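Local coordinates for protein Amy13K (Eubacterium rectale DSM 17629, PDB 6B3P) that binds starch-derived maltooligosaccharides through two family 26 carbohydrate-binding modules, which is likely to keep the surface-anchored alpha-amylase on its starch substrate, at residues A[100-106]-A[152-158]. Numbering follows the deposited sequence.
With FMT (formic acid), chain T; EDO (1,2-ethanediol), chain J.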
ATOM      1  N   LYS A 100      -2.847  -3.462 -12.250  1.00 34.06           N
ATOM      2  CA  LYS A 100      -4.113  -3.354 -11.528  1.00 32.06           C
ATOM      3  C   LYS A 100      -3.908  -2.621 -10.209  1.00 31.81           C
ATOM      4  O   LYS A 100      -2.773  -2.391  -9.787  1.00 26.75           O
ATOM      5  CB  LYS A 100      -4.708  -4.735 -11.251  1.00 31.22           C
ATOM      6  CG  LYS A 100      -4.834  -5.631 -12.460  1.00 36.13           C
ATOM      7  CD  LYS A 100      -6.005  -5.229 -13.330  1.00 50.63           C
ATOM      8  CE  LYS A 100      -6.263  -6.263 -14.418  1.00 50.36           C
ATOM      9  NZ  LYS A 100      -6.518  -7.622 -13.858  1.00 48.35           N
ATOM     10  N   TYR A 101      -5.013  -2.269  -9.560  1.00 33.97           N
ATOM     11  CA  TYR A 101      -4.970  -1.689  -8.224  1.00 30.02           C
ATOM     12  C   TYR A 101      -5.217  -2.771  -7.191  1.00 29.30           C
ATOM     13  O   TYR A 101      -6.340  -3.247  -7.029  1.00 31.72           O
ATOM     14  CB  TYR A 101      -5.993  -0.566  -8.093  1.00 28.01           C
ATOM     15  CG  TYR A 101      -5.634   0.622  -8.942  1.00 29.22           C
ATOM     16  CD1 TYR A 101      -6.078   0.722 -10.250  1.00 27.63           C
ATOM     17  CD2 TYR A 101      -4.822   1.631  -8.443  1.00 31.42           C
ATOM     18  CE1 TYR A 101      -5.741   1.802 -11.035  1.00 29.03           C
ATOM     19  CE2 TYR A 101      -4.475   2.714  -9.221  1.00 26.38           C
ATOM     20  CZ  TYR A 101      -4.935   2.793 -10.518  1.00 31.82           C
ATOM     21  OH  TYR A 101      -4.598   3.873 -11.299  1.00 37.60           O
ATOM     22  N   VAL A 102      -4.151  -3.147  -6.495  1.00 28.86           N
ATOM     23  CA  VAL A 102      -4.188  -4.251  -5.545  1.00 31.83           C
ATOM     24  C   VAL A 102      -4.125  -3.716  -4.124  1.00 36.83           C
ATOM     25  O   VAL A 102      -3.078  -3.253  -3.667  1.00 33.25           O
ATOM     26  CB  VAL A 102      -3.023  -5.229  -5.779  1.00 29.77           C
ATOM     27  CG1 VAL A 102      -3.151  -6.446  -4.871  1.00 33.45           C
ATOM     28  CG2 VAL A 102      -2.979  -5.653  -7.233  1.00 37.51           C
ATOM     29  N   THR A 103      -5.257  -3.790  -3.431  1.00 29.17           N
ATOM     30  CA  THR A 103      -5.370  -3.267  -2.078  1.00 29.38           C
ATOM     31  C   THR A 103      -5.348  -4.411  -1.072  1.00 31.36           C
ATOM     32  O   THR A 103      -6.211  -5.290  -1.093  1.00 32.82           O
ATOM     33  CB  THR A 103      -6.656  -2.441  -1.904  1.00 30.23           C
ATOM     34  OG1 THR A 103      -6.720  -1.438  -2.928  1.00 31.77           O
ATOM     35  CG2 THR A 103      -6.684  -1.763  -0.542  1.00 27.95           C
ATOM     36  N   THR A 104      -4.343  -4.392  -0.202  1.00 31.31           N
ATOM     37  CA  THR A 104      -4.166  -5.420   0.818  1.00 31.85           C
ATOM     38  C   THR A 104      -4.532  -4.867   2.187  1.00 33.35           C
ATOM     39  O   THR A 104      -4.023  -3.824   2.595  1.00 32.65           O
ATOM     40  CB  THR A 104      -2.713  -5.937   0.849  1.00 39.48           C
ATOM     41  OG1 THR A 104      -2.343  -6.400  -0.456  1.00 32.39           O
ATOM     42  CG2 THR A 104      -2.554  -7.073   1.861  1.00 38.27           C
ATOM     43  N   ILE A 105      -5.416  -5.566   2.892  1.00 36.06           N
ATOM     44  CA  ILE A 105      -5.856  -5.132   4.214  1.00 39.46           C
ATOM     45  C   ILE A 105      -5.646  -6.238   5.242  1.00 34.22           C
ATOM     46  O   ILE A 105      -6.160  -7.349   5.090  1.00 36.93           O
ATOM     47  CB  ILE A 105      -7.339  -4.712   4.205  1.00 36.18           C
ATOM     48  CG1 ILE A 105      -7.594  -3.676   3.107  1.00 34.50           C
ATOM     49  CG2 ILE A 105      -7.736  -4.138   5.562  1.00 37.37           C
ATOM     50  CD1 ILE A 105      -9.062  -3.424   2.817  1.00 36.16           C
ATOM     51  N   HIS A 106      -4.885  -5.917   6.284  1.00 32.73           N
ATOM     52  CA  HIS A 106      -4.597  -6.850   7.366  1.00 39.71           C
ATOM     53  C   HIS A 106      -5.484  -6.557   8.570  1.00 37.53           C
ATOM     54  O   HIS A 106      -5.598  -5.406   8.992  1.00 36.79           O
ATOM     55  CB  HIS A 106      -3.125  -6.762   7.778  1.00 41.51           C
ATOM     56  CG  HIS A 106      -2.166  -6.907   6.638  1.00 45.48           C
ATOM     57  ND1 HIS A 106      -2.015  -8.085   5.937  1.00 40.04           N
ATOM     58  CD2 HIS A 106      -1.299  -6.027   6.083  1.00 36.27           C
ATOM     59  CE1 HIS A 106      -1.102  -7.922   4.997  1.00 43.59           C
ATOM     60  NE2 HIS A 106      -0.651  -6.682   5.065  1.00 40.46           N
ATOM     61  N   ASP A 152      -5.607 -11.715   6.412  1.00 44.95           N
ATOM     62  CA  ASP A 152      -5.406 -10.887   5.228  1.00 44.60           C
ATOM     63  C   ASP A 152      -6.563 -10.990   4.244  1.00 44.44           C
ATOM     64  O   ASP A 152      -7.176 -12.047   4.096  1.00 43.43           O
ATOM     65  CB  ASP A 152      -4.110 -11.285   4.517  1.00 44.67           C
ATOM     66  CG  ASP A 152      -2.924 -11.349   5.455  1.00 53.77           C
ATOM     67  OD1 ASP A 152      -2.807 -10.468   6.334  1.00 54.26           O
ATOM     68  OD2 ASP A 152      -2.108 -12.284   5.315  1.00 64.24           O
ATOM     69  N   VAL A 153      -6.852  -9.875   3.582  1.00 42.40           N
ATOM     70  CA  VAL A 153      -7.750  -9.868   2.437  1.00 35.99           C
ATOM     71  C   VAL A 153      -7.153  -8.953   1.373  1.00 37.99           C
ATOM     72  O   VAL A 153      -6.563  -7.918   1.688  1.00 35.27           O
ATOM     73  CB  VAL A 153      -9.177  -9.403   2.812  1.00 34.28           C
ATOM     74  CG1 VAL A 153      -9.178  -7.947   3.253  1.00 32.04           C
ATOM     75  CG2 VAL A 153     -10.134  -9.619   1.643  1.00 33.90           C
ATOM     76  N   VAL A 154      -7.304  -9.352   0.115  1.00 38.17           N
ATOM     77  CA  VAL A 154      -6.771  -8.598  -1.011  1.00 35.36           C
ATOM     78  C   VAL A 154      -7.868  -8.345  -2.032  1.00 36.14           C
ATOM     79  O   VAL A 154      -8.482  -9.286  -2.539  1.00 35.78           O
ATOM     80  CB  VAL A 154      -5.603  -9.342  -1.697  1.00 34.79           C
ATOM     81  CG1 VAL A 154      -5.050  -8.525  -2.866  1.00 33.37           C
ATOM     82  CG2 VAL A 154      -4.502  -9.655  -0.693  1.00 31.34           C
ATOM     83  N   TYR A 155      -8.111  -7.070  -2.323  1.00 26.77           N
ATOM     84  CA  TYR A 155      -9.067  -6.681  -3.351  1.00 30.97           C
ATOM     85  C   TYR A 155      -8.358  -6.033  -4.535  1.00 37.51           C
ATOM     86  O   TYR A 155      -7.626  -5.057  -4.378  1.00 35.22           O
ATOM     87  CB  TYR A 155     -10.122  -5.739  -2.771  1.00 32.08           C
ATOM     88  CG  TYR A 155     -11.055  -6.447  -1.822  1.00 33.69           C
ATOM     89  CD1 TYR A 155     -11.982  -7.365  -2.294  1.00 33.75           C
ATOM     90  CD2 TYR A 155     -11.003  -6.212  -0.455  1.00 37.59           C
ATOM     91  CE1 TYR A 155     -12.832  -8.026  -1.436  1.00 38.13           C
ATOM     92  CE2 TYR A 155     -11.850  -6.866   0.412  1.00 34.91           C
ATOM     93  CZ  TYR A 155     -12.762  -7.773  -0.081  1.00 37.93           C
ATOM     94  OH  TYR A 155     -13.607  -8.425   0.786  1.00 40.45           O
ATOM     95  N   THR A 156      -8.587  -6.601  -5.716  1.00 29.64           N
ATOM     96  CA  THR A 156      -7.960  -6.144  -6.948  1.00 28.24           C
ATOM     97  C   THR A 156      -8.990  -5.512  -7.867  1.00 30.16           C
ATOM     98  O   THR A 156     -10.035  -6.106  -8.115  1.00 31.71           O
ATOM     99  CB  THR A 156      -7.278  -7.308  -7.689  1.00 31.87           C
ATOM    100  OG1 THR A 156      -6.330  -7.941  -6.821  1.00 30.01           O
ATOM    101  CG2 THR A 156      -6.569  -6.815  -8.944  1.00 35.11           C
ATOM    102  N   GLN A 157      -8.687  -4.322  -8.383  1.00 25.00           N
ATOM    103  CA  GLN A 157      -9.573  -3.632  -9.320  1.00 28.30           C
ATOM    104  C   GLN A 157      -8.818  -3.162 -10.555  1.00 29.45           C
ATOM    105  O   GLN A 157      -7.603  -2.973 -10.513  1.00 31.37           O
ATOM    106  CB  GLN A 157     -10.239  -2.427  -8.653  1.00 27.15           C
ATOM    107  CG  GLN A 157     -10.936  -2.730  -7.341  1.00 28.54           C
ATOM    108  CD  GLN A 157     -11.542  -1.491  -6.716  1.00 26.64           C
ATOM    109  OE1 GLN A 157     -12.623  -1.053  -7.107  1.00 29.96           O
ATOM    110  NE2 GLN A 157     -10.842  -0.914  -5.745  1.00 25.98           N
ATOM    111  N   ASP A 158      -9.547  -2.968 -11.651  1.00 28.69           N
ATOM    112  CA  ASP A 158      -8.964  -2.428 -12.874  1.00 31.18           C
ATOM    113  C   ASP A 158      -8.836  -0.910 -12.805  1.00 36.60           C
ATOM    114  O   ASP A 158      -8.053  -0.314 -13.547  1.00 35.57           O
ATOM    115  CB  ASP A 158      -9.805  -2.819 -14.091  1.00 34.75           C
ATOM    116  CG  ASP A 158      -9.795  -4.314 -14.351  1.00 40.87           C
ATOM    117  OD1 ASP A 158      -9.064  -5.039 -13.646  1.00 42.74           O
ATOM    118  OD2 ASP A 158     -10.513  -4.768 -15.266  1.00 45.34           O
TER
HETATM  119  C   FMT T 421      -8.379 -12.660  -1.013  1.00 46.40           C
HETATM  120  O1  FMT T 421      -7.410 -12.447  -0.287  1.00 60.67           O
HETATM  121  O2  FMT T 421      -9.302 -11.854  -1.113  1.00 44.14           O
HETATM  122  C1  EDO J 411      -0.923  -7.399 -10.781  1.00 56.61           C
HETATM  123  O1  EDO J 411      -1.490  -6.350 -11.577  1.00 51.69           O
HETATM  124  C2  EDO J 411      -2.001  -7.992  -9.881  1.00 58.63           C
HETATM  125  O2  EDO J 411      -3.050  -8.574 -10.664  1.00 68.17           O
HETATM  126  O   HOH W   1      -8.079  -2.154  -5.190  1.00 26.30           O
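The shortest polar link joins His106 to Asp152, where ND1 donates to OD1 over 2.5 Å in the ring plane. The other histidine nitrogen, NE2, is hydrogen-bonded to Glu188, so the imidazole bridges two acidic side chains. At the opposite end, Lys100 NZ and Asp158 OD1 form a long salt bridge of 3.6 Å. Between them the backbones pair as a regular antiparallel ladder: Tyr101 with Gln157, Thr103 with Tyr155 and Ile105 with Val153 each exchange two N-H...O bonds, the shortest including Tyr101 N to Gln157 O at 2.8 Å. A water is held by Tyr101 O, Thr103 OG1 and Gln157 NE2, tying polar groups of both strands together, while Gln157 OE1 accepts a hydrogen bond from Asp124 N. Side chains alternate between the two faces. On one, Val102 CG1 meets Val154 CG1 at 3.5 Å. On the other, Ile105 CB lies 3.8 Å from Val153 CG1, and both side chains pack on Phe167 of strand 163-168, while Tyr155 reaches Asn118 through its hydroxyl. This inward face thus joins the second sheet of the module's beta-sandwich, whose strand 116-121 carries the glycan-pocket residues Tyr119 and Trp121. Along the outer edge of strand 150-157, a formic acid molecule, probably from the crystallisation liquor, accepts a hydrogen bond from Val154 N. In its own sheet, strand 150-157 forms one edge, and strand 101-108 runs between it and the parallel strand 188-192.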